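Local atomic coordinates of phosphoserine aminotransferase (Bacillus alcalophilus, PDB entry 1W23), a protein that catalyses the reversible, pyridoxal-phosphate-dependent conversion of 3-phosphohydroxypyruvate to phosphoserine with glutamate as amino donor, the second step of serine biosynthesis, and works as a homodimer. Residues A[276-281]-A[297-302]; A[311-316]-A[331-336]; A[317-322]-A[350-355]; A[335-340]-A[344-349]. All coordinates share one frame; numbering follows the deposited sequence. Where two conformers were deposited one is given.

Contact 1 of 4, residues A[276-281]-A[297-302]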
loop_
_atom_site.group_PDB
_atom_site.type_symbol
_atom_site.label_atom_id
_atom_site.label_comp_id
_atom_site.label_asym_id
_atom_site.label_seq_id
_atom_site.Cartn_x
_atom_site.Cartn_y
_atom_site.Cartn_z
ATOM N N ASP A 276 36.743 -5.417 0.489
ATOM C CA ASP A 276 38.106 -5.951 0.412
ATOM C C ASP A 276 38.382 -6.486 -1.003
ATOM O O ASP A 276 39.512 -6.356 -1.515
ATOM C CB ASP A 276 38.319 -7.027 1.462
ATOM C CG ASP A 276 38.530 -6.566 2.848
ATOM O OD1 ASP A 276 38.682 -5.360 3.107
ATOM O OD2 ASP A 276 38.611 -7.441 3.755
ATOM N N THR A 277 37.382 -7.114 -1.610
ATOM C CA THR A 277 37.573 -7.658 -2.971
ATOM C C THR A 277 37.879 -6.517 -3.940
ATOM O O THR A 277 38.754 -6.605 -4.812
ATOM C CB THR A 277 36.360 -8.439 -3.417
ATOM O OG1 THR A 277 36.046 -9.480 -2.450
ATOM C CG2 THR A 277 36.564 -9.137 -4.729
ATOM N N ILE A 278 37.132 -5.410 -3.825
ATOM C CA ILE A 278 37.405 -4.240 -4.633
ATOM C C ILE A 278 38.809 -3.708 -4.380
ATOM O O ILE A 278 39.603 -3.442 -5.318
ATOM C CB ILE A 278 36.317 -3.145 -4.383
ATOM C CG1 ILE A 278 34.954 -3.626 -4.911
ATOM C CG2 ILE A 278 36.714 -1.805 -4.989
ATOM C CD1 ILE A 278 33.790 -2.729 -4.446
ATOM N N ASP A 279 39.150 -3.527 -3.109
ATOM C CA ASP A 279 40.404 -2.897 -2.738
ATOM C C ASP A 279 41.608 -3.749 -3.114
ATOM O O ASP A 279 42.661 -3.179 -3.414
ATOM C CB ASP A 279 40.386 -2.526 -1.250
ATOM C CG ASP A 279 39.380 -1.453 -0.929
ATOM O OD1 ASP A 279 38.946 -0.718 -1.842
ATOM O OD2 ASP A 279 39.058 -1.309 0.277
ATOM N N GLU A 280 41.459 -5.073 -3.129
ATOM C CA GLU A 280 42.527 -6.011 -3.484
ATOM C C GLU A 280 42.652 -6.210 -4.973
ATOM O O GLU A 280 43.528 -6.967 -5.444
ATOM C CB GLU A 280 42.242 -7.363 -2.802
ATOM C CG GLU A 280 42.333 -7.420 -1.273
ATOM C CD GLU A 280 41.622 -8.610 -0.632
ATOM O OE1 GLU A 280 41.545 -8.717 0.610
ATOM O OE2 GLU A 280 41.064 -9.501 -1.347
ATOM N N SER A 281 41.813 -5.578 -5.794
ATOM C CA SER A 281 41.719 -5.846 -7.234
ATOM C C SER A 281 42.658 -5.017 -8.107
ATOM O O SER A 281 42.588 -5.098 -9.347
ATOM C CB SER A 281 40.296 -5.643 -7.740
ATOM O OG SER A 281 39.965 -4.248 -7.891
ATOM N N MET A 297 25.091 -0.874 2.990
ATOM C CA MET A 297 23.848 -1.387 2.423
ATOM C C MET A 297 23.856 -1.538 0.889
ATOM O O MET A 297 23.235 -2.467 0.376
ATOM C CB MET A 297 22.692 -0.449 2.835
ATOM C CG MET A 297 22.418 -0.432 4.320
ATOM S SD MET A 297 21.550 -1.876 4.992
ATOM C CE MET A 297 22.869 -2.878 5.696
ATOM N N ASN A 298 24.534 -0.613 0.182
ATOM C CA ASN A 298 24.591 -0.645 -1.265
ATOM C C ASN A 298 26.019 -0.376 -1.708
ATOM O O ASN A 298 26.529 0.688 -1.470
ATOM C CB ASN A 298 23.653 0.384 -1.926
ATOM C CG ASN A 298 22.225 0.269 -1.435
ATOM O OD1 ASN A 298 21.840 1.013 -0.510
ATOM N ND2 ASN A 298 21.395 -0.573 -2.042
ATOM N N VAL A 299 26.658 -1.386 -2.334
ATOM C CA VAL A 299 28.055 -1.275 -2.758
ATOM C C VAL A 299 28.087 -1.011 -4.253
ATOM O O VAL A 299 27.711 -1.873 -5.068
ATOM C CB VAL A 299 28.846 -2.550 -2.409
ATOM C CG1 VAL A 299 30.281 -2.381 -2.871
ATOM C CG2 VAL A 299 28.763 -2.902 -0.939
ATOM N N THR A 300 28.529 0.185 -4.620
ATOM C CA THR A 300 28.509 0.628 -6.018
ATOM C C THR A 300 29.912 0.606 -6.612
ATOM O O THR A 300 30.891 1.085 -5.991
ATOM C CB THR A 300 27.863 2.017 -6.119
ATOM O OG1 THR A 300 28.548 2.887 -5.223
ATOM C CG2 THR A 300 26.374 1.958 -5.799
ATOM N N PHE A 301 30.057 0.058 -7.831
ATOM C CA PHE A 301 31.390 -0.049 -8.411
ATOM C C PHE A 301 31.265 -0.203 -9.936
ATOM O O PHE A 301 30.228 -0.545 -10.472
ATOM C CB PHE A 301 32.205 -1.192 -7.836
ATOM C CG PHE A 301 31.606 -2.576 -7.987
ATOM C CD1 PHE A 301 32.033 -3.399 -9.041
ATOM C CD2 PHE A 301 30.646 -3.073 -7.136
ATOM C CE1 PHE A 301 31.516 -4.676 -9.221
ATOM C CE2 PHE A 301 30.160 -4.377 -7.303
ATOM C CZ PHE A 301 30.608 -5.156 -8.342
ATOM N N ASN A 302 32.400 0.062 -10.594
ATOM C CA ASN A 302 32.551 -0.106 -12.047
ATOM C C ASN A 302 33.821 -0.900 -12.320
ATOM O O ASN A 302 34.772 -0.845 -11.540
ATOM C CB ASN A 302 32.668 1.263 -12.772
ATOM C CG ASN A 302 31.375 1.979 -12.908
ATOM O OD1 ASN A 302 30.675 1.758 -13.927
ATOM N ND2 ASN A 302 31.012 2.820 -11.942
#
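Ile278 meets Val299 and Phe301 with a single methyl, at the place where the C-terminal turn of helix 259-279 lies against strand 298-302. Its CB points at the strand but is too far back to touch it. CG2 stands anti to the backbone N and makes no approach to the strand within 4.2 Å, whereas CG1 lies anti to the carbonyl carbon (chi1 -67°) and carries the chain forward. An extended second torsion then brings CD1 against two residues, Val299 and Phe301, that face the same side of the strand. There CD1 lies 3.9 Å from Val299 CG1 and 4.0 Å from Phe301 CB. The Phe301 ring is met obliquely, with its CG and CD2 slightly farther off than CB. Behind the contact the helix end is fastened by Ile278 O, which accepts both Ser281 N and Ser281 OG, the hydroxyl at 2.7 Å. Met353 touches Ile278 and Phe301 as well, so helix 343-359 also packs on this pair. Every group that meets across the contact is a hydrocarbon, and all three residues are buried, which implies that dispersion and the exclusion of water hold helix to strand here.

Contact 2 of 4, residues A[311-316]-A[331-336]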
loop_
_atom_site.group_PDB
_atom_site.type_symbol
_atom_site.label_atom_id
_atom_site.label_comp_id
_atom_site.label_asym_id
_atom_site.label_seq_id
_atom_site.Cartn_x
_atom_site.Cartn_y
_atom_site.Cartn_z
ATOM N N GLN A 311 30.202 -7.416 -19.652
ATOM C CA GLN A 311 30.638 -8.792 -19.613
ATOM C C GLN A 311 30.528 -9.342 -18.201
ATOM O O GLN A 311 30.061 -10.488 -18.002
ATOM C CB GLN A 311 32.064 -8.892 -20.149
ATOM C CG GLN A 311 32.163 -8.651 -21.644
ATOM C CD GLN A 311 33.604 -8.357 -22.068
ATOM O OE1 GLN A 311 34.562 -8.485 -21.312
ATOM N NE2 GLN A 311 33.698 -7.942 -23.331
ATOM N N PHE A 312 30.946 -8.558 -17.213
ATOM C CA PHE A 312 30.822 -8.992 -15.791
ATOM C C PHE A 312 29.386 -9.217 -15.417
ATOM O O PHE A 312 29.039 -10.217 -14.811
ATOM C CB PHE A 312 31.499 -7.907 -14.915
ATOM C CG PHE A 312 31.287 -8.186 -13.440
ATOM C CD1 PHE A 312 31.976 -9.172 -12.779
ATOM C CD2 PHE A 312 30.370 -7.440 -12.741
ATOM C CE1 PHE A 312 31.727 -9.421 -11.420
ATOM C CE2 PHE A 312 30.133 -7.706 -11.409
ATOM C CZ PHE A 312 30.795 -8.700 -10.743
ATOM N N LEU A 313 28.511 -8.241 -15.733
ATOM C CA LEU A 313 27.102 -8.361 -15.331
ATOM C C LEU A 313 26.435 -9.544 -16.029
ATOM O O LEU A 313 25.594 -10.249 -15.455
ATOM C CB LEU A 313 26.354 -7.058 -15.584
ATOM C CG LEU A 313 26.745 -5.919 -14.621
ATOM C CD1 LEU A 313 26.192 -4.602 -15.131
ATOM C CD2 LEU A 313 26.271 -6.231 -13.202
ATOM N N ALA A 314 26.828 -9.829 -17.288
ATOM C CA ALA A 314 26.290 -10.987 -17.987
ATOM C C ALA A 314 26.758 -12.297 -17.351
ATOM O O ALA A 314 25.956 -13.220 -17.223
ATOM C CB ALA A 314 26.659 -10.948 -19.488
ATOM N N LYS A 315 27.994 -12.349 -16.942
ATOM C CA LYS A 315 28.506 -13.545 -16.286
ATOM C C LYS A 315 27.810 -13.726 -14.962
ATOM O O LYS A 315 27.437 -14.839 -14.565
ATOM C CB LYS A 315 30.030 -13.423 -16.102
ATOM C CG LYS A 315 30.673 -14.619 -15.462
ATOM C CD LYS A 315 30.571 -15.825 -16.350
ATOM C CE LYS A 315 31.303 -16.972 -15.682
ATOM N NZ LYS A 315 31.047 -18.254 -16.403
ATOM N N ALA A 316 27.633 -12.638 -14.216
ATOM C CA ALA A 316 26.951 -12.711 -12.920
ATOM C C ALA A 316 25.543 -13.275 -13.116
ATOM O O ALA A 316 25.101 -14.163 -12.386
ATOM C CB ALA A 316 26.918 -11.332 -12.289
ATOM N N GLY A 331 24.358 3.531 -14.161
ATOM C CA GLY A 331 25.159 2.462 -14.722
ATOM C C GLY A 331 26.024 1.783 -13.671
ATOM O O GLY A 331 25.816 1.808 -12.482
ATOM N N GLY A 332 27.079 1.091 -14.183
ATOM C CA GLY A 332 27.937 0.271 -13.385
ATOM C C GLY A 332 27.190 -0.847 -12.681
ATOM O O GLY A 332 26.228 -1.421 -13.214
ATOM N N CYS A 333 27.661 -1.187 -11.474
ATOM C CA CYS A 333 27.207 -2.328 -10.717
ATOM C C CYS A 333 26.770 -1.865 -9.322
ATOM O O CYS A 333 27.333 -0.887 -8.787
ATOM C CB CYS A 333 28.318 -3.373 -10.550
ATOM S SG CYS A 333 29.075 -3.847 -12.128
ATOM N N ARG A 334 25.838 -2.560 -8.721
ATOM C CA ARG A 334 25.386 -2.243 -7.366
ATOM C C ARG A 334 25.026 -3.548 -6.688
ATOM O O ARG A 334 24.100 -4.225 -7.089
ATOM C CB ARG A 334 24.176 -1.312 -7.370
ATOM C CG ARG A 334 23.671 -0.998 -5.969
ATOM C CD ARG A 334 22.616 0.099 -5.955
ATOM N NE ARG A 334 21.473 -0.224 -6.817
ATOM C CZ ARG A 334 20.363 0.503 -6.845
ATOM N NH1 ARG A 334 20.217 1.563 -6.077
ATOM N NH2 ARG A 334 19.379 0.131 -7.705
ATOM N N ALA A 335 25.795 -3.896 -5.635
ATOM C CA ALA A 335 25.500 -5.065 -4.811
ATOM C C ALA A 335 24.727 -4.570 -3.569
ATOM O O ALA A 335 25.332 -3.925 -2.689
ATOM C CB ALA A 335 26.776 -5.797 -4.390
ATOM N N SER A 336 23.427 -4.816 -3.511
ATOM C CA SER A 336 22.614 -4.427 -2.359
ATOM C C SER A 336 22.669 -5.561 -1.349
ATOM O O SER A 336 22.391 -6.710 -1.664
ATOM C CB SER A 336 21.207 -4.090 -2.789
ATOM O OG SER A 336 21.184 -2.971 -3.667
#
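A cysteine sulfur that touches an aromatic ring and a leucine from neighbouring positions of one helix is the distinctive feature here: Cys333 SG, at the start of strand 333-336, meets both Phe312 and Leu313 of helix 306-318. The sulfur-aromatic contact is oblique. SG lies 5.0 Å from the centroid of the Phe312 ring in a direction 71° off the ring normal, and its nearest ring atom is CD2 at 3.9 Å, with CE2 a little farther. Leu313 closes on the same sulfur with its branch point and one methyl, CD2 being 3.8 Å from Cys333 SG. Its other methyl diverges to the backbone, where Leu313 CD1 rests 3.7 Å from Gly332 O.

The first torsions explain how neighbouring helix residues can share one partner. Phe312 has CG anti to the backbone N (chi1 174°), while Leu313 places CG anti to the carbonyl carbon (chi1 -71°), and the two side chains converge on SG. Gly332 leads into the strand with positive phi, a backbone conformation that glycine adopts readily.

Elsewhere the Phe312 ring meets Phe356 edge-to-face and touches Phe301, so the helix also reaches helix 343-359 and the central strand of the three-stranded antiparallel sheet. Cys333 is tied to that strand by backbone hydrogen bonding with Phe301. With three of the four touching residues buried and no polar bond between the segments, the chemistry implies attachment by van der Waals contact, to which the polarisable sulfur probably adds a modest interaction with the ring.

Contact 3 of 4, residues A[317-322]-A[350-355]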
loop_
_atom_site.group_PDB
_atom_site.type_symbol
_atom_site.label_atom_id
_atom_site.label_comp_id
_atom_site.label_asym_id
_atom_site.label_seq_id
_atom_site.Cartn_x
_atom_site.Cartn_y
_atom_site.Cartn_z
ATOM N N LYS A 317 24.811 -12.791 -14.109
ATOM C CA LYS A 317 23.467 -13.279 -14.343
ATOM C C LYS A 317 23.473 -14.765 -14.671
ATOM O O LYS A 317 22.623 -15.541 -14.166
ATOM C CB LYS A 317 22.772 -12.471 -15.449
ATOM C CG LYS A 317 21.296 -12.733 -15.661
ATOM C CD LYS A 317 20.675 -11.852 -16.762
ATOM C CE LYS A 317 19.185 -11.640 -16.584
ATOM N NZ LYS A 317 18.524 -10.668 -17.512
ATOM N N GLU A 318 24.431 -15.206 -15.517
ATOM C CA GLU A 318 24.582 -16.607 -15.891
ATOM C C GLU A 318 24.809 -17.456 -14.655
ATOM O O GLU A 318 24.335 -18.606 -14.619
ATOM C CB GLU A 318 25.743 -16.736 -16.891
ATOM C CG GLU A 318 26.018 -18.137 -17.375
ATOM C CD GLU A 318 27.244 -18.825 -16.870
ATOM O OE1 GLU A 318 28.311 -18.248 -16.593
ATOM O OE2 GLU A 318 27.111 -20.091 -16.759
ATOM N N GLN A 319 25.553 -16.969 -13.673
ATOM C CA GLN A 319 25.914 -17.657 -12.470
ATOM C C GLN A 319 24.876 -17.566 -11.355
ATOM O O GLN A 319 25.084 -18.093 -10.299
ATOM C CB GLN A 319 27.292 -17.180 -11.988
ATOM C CG GLN A 319 28.418 -17.553 -12.916
ATOM C CD GLN A 319 28.671 -19.073 -12.851
ATOM O OE1 GLN A 319 28.872 -19.619 -11.749
ATOM N NE2 GLN A 319 28.662 -19.719 -14.016
ATOM N N GLY A 320 23.710 -16.941 -11.615
ATOM C CA GLY A 320 22.610 -16.940 -10.637
ATOM C C GLY A 320 22.523 -15.737 -9.788
ATOM O O GLY A 320 21.628 -15.686 -8.928
ATOM N N PHE A 321 23.344 -14.705 -10.038
ATOM C CA PHE A 321 23.253 -13.455 -9.283
ATOM C C PHE A 321 22.111 -12.584 -9.856
ATOM O O PHE A 321 22.006 -12.395 -11.072
ATOM C CB PHE A 321 24.565 -12.661 -9.365
ATOM C CG PHE A 321 25.698 -13.378 -8.673
ATOM C CD1 PHE A 321 26.415 -14.385 -9.268
ATOM C CD2 PHE A 321 26.043 -13.023 -7.363
ATOM C CE1 PHE A 321 27.414 -15.048 -8.596
ATOM C CE2 PHE A 321 27.010 -13.706 -6.686
ATOM C CZ PHE A 321 27.705 -14.725 -7.310
ATOM N N VAL A 322 21.289 -12.064 -8.957
ATOM C CA VAL A 322 20.114 -11.248 -9.318
ATOM C C VAL A 322 20.305 -9.846 -8.775
ATOM O O VAL A 322 20.627 -9.659 -7.599
ATOM C CB VAL A 322 18.822 -11.896 -8.712
ATOM C CG1 VAL A 322 17.624 -11.049 -9.007
ATOM C CG2 VAL A 322 18.631 -13.291 -9.289
ATOM N N ARG A 350 32.267 -12.390 -4.050
ATOM C CA ARG A 350 33.739 -12.264 -4.033
ATOM C C ARG A 350 34.357 -13.292 -4.983
ATOM O O ARG A 350 35.257 -12.944 -5.774
ATOM C CB ARG A 350 34.262 -12.425 -2.612
ATOM C CG ARG A 350 35.752 -12.665 -2.544
ATOM C CD ARG A 350 36.251 -12.633 -1.098
ATOM N NE ARG A 350 37.648 -12.909 -0.920
ATOM C CZ ARG A 350 38.603 -11.982 -0.970
ATOM N NH1 ARG A 350 38.339 -10.678 -1.192
ATOM N NH2 ARG A 350 39.852 -12.446 -0.792
ATOM N N GLU A 351 33.935 -14.535 -4.928
ATOM C CA GLU A 351 34.527 -15.569 -5.761
ATOM C C GLU A 351 34.286 -15.280 -7.248
ATOM O O GLU A 351 35.185 -15.432 -8.096
ATOM C CB GLU A 351 33.939 -16.945 -5.327
ATOM C CG GLU A 351 34.512 -17.343 -3.944
ATOM C CD GLU A 351 33.941 -18.544 -3.294
ATOM O OE1 GLU A 351 34.378 -18.954 -2.174
ATOM O OE2 GLU A 351 33.021 -19.179 -3.878
ATOM N N LEU A 352 33.075 -14.838 -7.607
ATOM C CA LEU A 352 32.789 -14.440 -8.979
ATOM C C LEU A 352 33.720 -13.331 -9.413
ATOM O O LEU A 352 34.283 -13.354 -10.520
ATOM C CB LEU A 352 31.334 -13.963 -9.058
ATOM C CG LEU A 352 30.849 -13.369 -10.380
ATOM C CD1 LEU A 352 30.256 -14.427 -11.289
ATOM C CD2 LEU A 352 29.708 -12.370 -10.225
ATOM N N MET A 353 33.852 -12.320 -8.561
ATOM C CA MET A 353 34.676 -11.160 -8.882
ATOM C C MET A 353 36.149 -11.533 -9.076
ATOM O O MET A 353 36.838 -11.034 -10.000
ATOM C CB MET A 353 34.533 -10.073 -7.817
ATOM C CG MET A 353 33.165 -9.395 -7.857
ATOM S SD MET A 353 32.797 -8.280 -6.504
ATOM C CE MET A 353 33.829 -6.839 -6.937
ATOM N N ILE A 354 36.675 -12.384 -8.211
ATOM C CA ILE A 354 38.082 -12.798 -8.318
ATOM C C ILE A 354 38.284 -13.585 -9.597
ATOM O O ILE A 354 39.229 -13.355 -10.350
ATOM C CB ILE A 354 38.523 -13.572 -7.070
ATOM C CG1 ILE A 354 38.580 -12.653 -5.855
ATOM C CG2 ILE A 354 39.892 -14.261 -7.314
ATOM C CD1 ILE A 354 38.752 -13.363 -4.551
ATOM N N GLN A 355 37.387 -14.530 -9.862
ATOM C CA GLN A 355 37.525 -15.359 -11.056
ATOM C C GLN A 355 37.414 -14.526 -12.323
ATOM O O GLN A 355 38.191 -14.723 -13.275
ATOM C CB GLN A 355 36.500 -16.516 -11.018
ATOM C CG GLN A 355 36.529 -17.432 -12.257
ATOM C CD GLN A 355 35.401 -18.463 -12.296
ATOM O OE1 GLN A 355 35.048 -19.147 -11.326
ATOM N NE2 GLN A 355 34.739 -18.578 -13.433
#
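The Schellman motif that ends helix 306-318, with Gly320 at positive phi, turns the chain so that Gln319 and Phe321 both address Leu352 of helix 343-359. Phe321 and Leu352 approach from opposite directions. Leu352 CD2 sits over one face of the ring, 4.1 Å from the Phe321 centroid and 19° off the normal, which meets the geometry of a CH-pi contact. The methyl is displaced toward the rim, and its nearest ring atom is Phe321 CE1 at 3.9 Å. CG of Leu352 stands anti to the backbone N, which brings the branch toward the other segment; CD2 goes to the ring, and CD1 touches both Phe321 CE1 and Gln319 CG. Ala316 and Phe312 also touch Leu352, joining it to the body of helix 306-318.

Gln319 crosses Leu352 obliquely and offers its aliphatic part: CG lies 4.0 Å from Leu352 CD1, while CB is at the edge of the Phe321 ring, in its plane. The chain bends at chi2, and the amide turns back to Glu318. An alanine here would keep CB but is likely to leave Leu352 CD1 less covered and Glu318 OE1 without its amide donor. Beyond this contact, Phe321 meets the ring of Phe5 at about 30° between planes, where strand 321-322 runs parallel to strand 5-6. The Gln319 NE2 to Glu318 OE1 hydrogen bond is 3.0 Å long and almost straight at 175°, lying in the amide plane but reaching the carboxylate from above its plane.

Contact 4 of 4, residues A[335-340]-A[344-349]. With MG (magnesium ion), chain E.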
loop_
_atom_site.group_PDB
_atom_site.type_symbol
_atom_site.label_atom_id
_atom_site.label_comp_id
_atom_site.label_asym_id
_atom_site.label_seq_id
_atom_site.Cartn_x
_atom_site.Cartn_y
_atom_site.Cartn_z
ATOM N N ALA A 335 25.795 -3.896 -5.635
ATOM C CA ALA A 335 25.500 -5.065 -4.811
ATOM C C ALA A 335 24.727 -4.570 -3.569
ATOM O O ALA A 335 25.332 -3.925 -2.689
ATOM C CB ALA A 335 26.776 -5.797 -4.390
ATOM N N SER A 336 23.427 -4.816 -3.511
ATOM C CA SER A 336 22.614 -4.427 -2.359
ATOM C C SER A 336 22.669 -5.561 -1.349
ATOM O O SER A 336 22.391 -6.710 -1.664
ATOM C CB SER A 336 21.207 -4.090 -2.789
ATOM O OG SER A 336 21.184 -2.971 -3.667
ATOM N N ILE A 337 23.114 -5.203 -0.136
ATOM C CA ILE A 337 23.459 -6.115 0.940
ATOM C C ILE A 337 22.749 -5.724 2.235
ATOM O O ILE A 337 23.307 -5.581 3.300
ATOM C CB ILE A 337 25.002 -6.221 1.093
ATOM C CG1 ILE A 337 25.687 -4.864 1.227
ATOM C CG2 ILE A 337 25.577 -7.028 -0.051
ATOM C CD1 ILE A 337 27.158 -4.974 1.639
ATOM N N TYR A 338 21.427 -5.542 2.114
ATOM C CA TYR A 338 20.553 -5.260 3.230
ATOM C C TYR A 338 20.609 -6.351 4.271
ATOM O O TYR A 338 21.199 -7.421 4.049
ATOM C CB TYR A 338 19.125 -5.102 2.686
ATOM C CG TYR A 338 18.991 -4.030 1.622
ATOM C CD1 TYR A 338 18.404 -4.317 0.401
ATOM C CD2 TYR A 338 19.420 -2.742 1.795
ATOM C CE1 TYR A 338 18.255 -3.379 -0.572
ATOM C CE2 TYR A 338 19.266 -1.777 0.838
ATOM C CZ TYR A 338 18.666 -2.089 -0.355
ATOM O OH TYR A 338 18.553 -1.093 -1.323
ATOM N N ASN A 339 19.958 -6.132 5.404
ATOM C CA ASN A 339 20.078 -7.025 6.573
ATOM C C ASN A 339 19.945 -8.514 6.220
ATOM O O ASN A 339 20.723 -9.321 6.735
ATOM C CB ASN A 339 18.953 -6.714 7.544
ATOM C CG ASN A 339 19.105 -5.435 8.352
ATOM O OD1 ASN A 339 20.139 -4.775 8.324
ATOM N ND2 ASN A 339 18.060 -5.085 9.108
ATOM N N ALA A 340 18.958 -8.865 5.402
ATOM C CA ALA A 340 18.654 -10.280 5.172
ATOM C C ALA A 340 19.497 -10.948 4.101
ATOM O O ALA A 340 19.378 -12.166 3.926
ATOM C CB ALA A 340 17.188 -10.460 4.868
ATOM N N ASP A 344 26.870 -15.927 2.815
ATOM C CA ASP A 344 27.367 -16.768 1.723
ATOM C C ASP A 344 27.074 -16.183 0.339
ATOM O O ASP A 344 27.825 -16.526 -0.576
ATOM C CB ASP A 344 26.940 -18.217 1.850
ATOM C CG ASP A 344 25.496 -18.548 1.812
ATOM O OD1 ASP A 344 24.654 -17.629 1.667
ATOM O OD2 ASP A 344 25.168 -19.773 1.960
ATOM N N ALA A 345 26.088 -15.305 0.213
ATOM C CA ALA A 345 25.913 -14.634 -1.083
ATOM C C ALA A 345 27.081 -13.681 -1.344
ATOM O O ALA A 345 27.524 -13.524 -2.485
ATOM C CB ALA A 345 24.591 -13.926 -1.147
ATOM N N CYS A 346 27.541 -13.002 -0.286
ATOM C CA CYS A 346 28.665 -12.096 -0.400
ATOM C C CYS A 346 29.953 -12.866 -0.705
ATOM O O CYS A 346 30.770 -12.390 -1.509
ATOM C CB CYS A 346 28.777 -11.265 0.881
ATOM S SG CYS A 346 27.339 -10.183 1.159
ATOM N N ILE A 347 30.156 -14.005 -0.037
ATOM C CA ILE A 347 31.309 -14.865 -0.376
ATOM C C ILE A 347 31.224 -15.278 -1.822
ATOM O O ILE A 347 32.248 -15.264 -2.534
ATOM C CB ILE A 347 31.341 -16.043 0.589
ATOM C CG1 ILE A 347 31.538 -15.624 2.055
ATOM C CG2 ILE A 347 32.375 -17.071 0.114
ATOM C CD1 ILE A 347 31.327 -16.665 3.135
ATOM N N ALA A 348 30.053 -15.685 -2.323
ATOM C CA ALA A 348 29.894 -16.099 -3.708
ATOM C C ALA A 348 30.236 -14.932 -4.664
ATOM O O ALA A 348 30.883 -15.131 -5.701
ATOM C CB ALA A 348 28.503 -16.656 -3.972
ATOM N N LEU A 349 29.775 -13.717 -4.321
ATOM C CA LEU A 349 30.094 -12.551 -5.139
ATOM C C LEU A 349 31.599 -12.313 -5.189
ATOM O O LEU A 349 32.147 -12.038 -6.277
ATOM C CB LEU A 349 29.315 -11.335 -4.653
ATOM C CG LEU A 349 29.598 -10.034 -5.423
ATOM C CD1 LEU A 349 29.235 -10.168 -6.884
ATOM C CD2 LEU A 349 28.824 -8.880 -4.808
HETATM MG MG MG E . 23.472 -20.746 2.612
HETATM O O HOH W 1 22.447 -18.874 2.507
HETATM O O HOH W 2 22.922 -21.184 0.765
#
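Strand 333-336 and the following helix 343-359 form a beta-loop-alpha unit of the small domain, in which the strand and the loop that leaves it pack on the helix through two pairs of buried apolar side chains. At the strand, Ala335 CB points to the helix and touches Leu349 CD2 at 3.7 Å. Nearer the start of the helix, Ile337 CG2 meets Cys346 SG at 3.8 Å. The backbones keep pace with these contacts, since Ala335 is nearest Leu349 and Ile337 nearest Cys346, CA to CA 8.8 Å for the first pair and 8.0 Å for the second.

Ile337 places CG2 anti to the carbonyl carbon and CG1 between the backbone N and the carbonyl carbon (chi1 52°). This gives CG2 to the sulfur and leaves CG1 to lead CD1 toward Val299. Leu349 sends CG anti to its own N, and one methyl, CD2, makes the touch on Ala335.

Near the start of the helix, Asp344 binds a magnesium ion rather than the strand. The metal is 2.1 Å from Asp344 OD2 and 3.5 Å from OD1, so the carboxylate coordinates through one oxygen. The second oxygen is used too: a water on the magnesium donates a hydrogen bond of 2.7 Å to Asp344 OD1, which ties the carboxylate to the metal's water shell.

Beyond the strand, Tyr338 touches Lys196, the lysine that carries the cofactor in the internal aldimine though not attached in this structure. An antiparallel sheet covered on one face by helices is consistent with the small C-terminal domain of fold-type I aminotransferases.

Overall arrangement
Contacts 1, 2 and 4 meet at the three-stranded antiparallel sheet: strand 298-302 of contact 1 pairs with strand 333-336, which contacts 2 and 4 share, through Phe301 O to Cys333 N and Val299 O to Ala335 N, both 2.8 Å. Contacts 2 and 3 both use helix 306-318 and have centres 9 Å apart. Contacts 3 and 4 share helix 343-359, with contact 4 nested inside the chain loop that contact 3 closes. Arg350 joins contact 3 to contact 1 by a salt bridge, its NH1 3.0 Å from Glu280 OE2. Toward the active site, the Ile337 side chain of contact 4 is about 13 Å from the bound pyridoxal phosphate, whereas contacts 2 and 3 lie away from the annotated sites.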